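Local coordinates for protein PilM (Escherichia coli, PDB 3EOI) that is of unknown function but probably takes part in building or running a plasmid-encoded type IV pilus, at residues Val114-Asp117 against Gln118-Ile121. Numbering follows the deposited sequence.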
loop_
_atom_site.group_PDB
_atom_site.type_symbol
_atom_site.label_atom_id
_atom_site.label_comp_id
_atom_site.label_asym_id
_atom_site.label_seq_id
_atom_site.Cartn_x
_atom_site.Cartn_y
_atom_site.Cartn_z
ATOM N N VAL A 114 13.308 -4.669 1.879
ATOM C CA VAL A 114 12.267 -5.681 1.716
ATOM C C VAL A 114 11.022 -5.214 0.949
ATOM O O VAL A 114 10.070 -5.983 0.810
ATOM C CB VAL A 114 11.878 -6.299 3.069
ATOM C CG1 VAL A 114 13.107 -6.876 3.686
ATOM C CG2 VAL A 114 11.257 -5.248 3.970
ATOM N N ILE A 115 11.050 -3.999 0.413
ATOM C CA ILE A 115 9.957 -3.581 -0.454
ATOM C C ILE A 115 10.268 -3.935 -1.908
ATOM O O ILE A 115 11.315 -3.551 -2.428
ATOM C CB ILE A 115 9.736 -2.130 -0.306
ATOM C CG1 ILE A 115 9.413 -1.847 1.177
ATOM C CG2 ILE A 115 8.611 -1.726 -1.243
ATOM C CD1 ILE A 115 9.321 -0.424 1.461
ATOM N N PRO A 116 9.371 -4.667 -2.567
ATOM C CA PRO A 116 9.681 -5.075 -3.944
ATOM C C PRO A 116 9.475 -3.945 -4.969
ATOM O O PRO A 116 8.845 -2.933 -4.658
ATOM C CB PRO A 116 8.700 -6.246 -4.213
ATOM C CG PRO A 116 7.721 -6.240 -3.036
ATOM C CD PRO A 116 8.019 -5.091 -2.145
ATOM N N ASP A 117 10.047 -4.134 -6.159
ATOM C CA ASP A 117 9.854 -3.227 -7.262
ATOM C C ASP A 117 8.454 -3.418 -7.834
ATOM O O ASP A 117 7.789 -4.429 -7.565
ATOM C CB ASP A 117 10.882 -3.520 -8.347
ATOM C CG ASP A 117 12.248 -3.032 -7.983
ATOM O OD1 ASP A 117 12.335 -2.075 -7.172
ATOM O OD2 ASP A 117 13.240 -3.615 -8.492
ATOM N N GLN A 118 8.027 -2.454 -8.640
ATOM C CA GLN A 118 6.781 -2.581 -9.404
ATOM C C GLN A 118 5.605 -2.659 -8.442
ATOM O O GLN A 118 4.656 -3.457 -8.602
ATOM C CB GLN A 118 6.817 -3.802 -10.334
ATOM C CG GLN A 118 8.063 -3.772 -11.247
ATOM C CD GLN A 118 7.963 -4.672 -12.463
ATOM O OE1 GLN A 118 7.427 -5.782 -12.413
ATOM N NE2 GLN A 118 8.500 -4.178 -13.585
ATOM N N VAL A 119 5.695 -1.833 -7.383
ATOM C CA VAL A 119 4.538 -1.605 -6.504
ATOM C C VAL A 119 4.099 -0.162 -6.493
ATOM O O VAL A 119 4.885 0.739 -6.795
ATOM C CB VAL A 119 4.809 -2.082 -5.012
ATOM C CG1 VAL A 119 5.102 -3.567 -4.961
ATOM C CG2 VAL A 119 5.955 -1.345 -4.385
ATOM N N ILE A 120 2.821 0.039 -6.162
ATOM C CA ILE A 120 2.376 1.346 -5.732
ATOM C C ILE A 120 2.455 1.404 -4.223
ATOM O O ILE A 120 2.086 0.405 -3.525
ATOM C CB ILE A 120 0.933 1.609 -6.170
ATOM C CG1 ILE A 120 0.850 1.725 -7.712
ATOM C CG2 ILE A 120 0.422 2.901 -5.465
ATOM C CD1 ILE A 120 -0.569 1.743 -8.251
ATOM N N ILE A 121 2.941 2.534 -3.716
ATOM C CA ILE A 121 3.268 2.606 -2.298
ATOM C C ILE A 121 2.826 3.875 -1.656
ATOM O O ILE A 121 2.703 4.910 -2.330
ATOM C CB ILE A 121 4.801 2.398 -2.074
ATOM C CG1 ILE A 121 5.137 2.210 -0.587
ATOM C CG2 ILE A 121 5.600 3.540 -2.723
ATOM C CD1 ILE A 121 6.410 1.397 -0.429
#
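I115 meets V119 and I121 where the chain bends back over the start of strand 119-123, the central strand of a five-stranded antiparallel sheet. The bend brings the last loop residues over one face of the strand that follows, and this contact is the small apolar cluster in its crook. The I115 side chain crosses both V119 and I121 at roughly a right angle, and its CG2 methyl does most of the work, lying 3.9 Å from I121 CD1 and 4.1 Å from V119 CG2. I115 CD1, at the end of the CG1 branch, meets the same I121 CD1 at 3.9 Å, so the end of I121 sits against two arms of I115. With its CB bond already turned toward the loop, I121 holds CG1 anti to the backbone N (chi1 -169°), which carries CD1 to I115. V119 uses both branches: CG2 faces I115, while CG1 sits 4.2 Å from P116 CG, beside the proline ring. Cut back to an alanine, V119 loses both methyls, which would probably open a gap between the proline ring and I115 CG2. Q118, with a positive phi (64°) in the left-handed region, helps swing the chain from the loop into the strand. The D117 CB bond leads away from the strand, and OD1 accepts a hydrogen bond from G97 N, tying the bend to the neighbouring hairpin. Around the cluster, W70 of strand 66-72 touches I115, P116 and V119, and V94 of strand 92-95 touches V119 and I121; I120 packs instead onto helix 77-84. Tight packing in the bend shows at the P116 carbonyl, whose O lies 3.3 Å from V119 CG2.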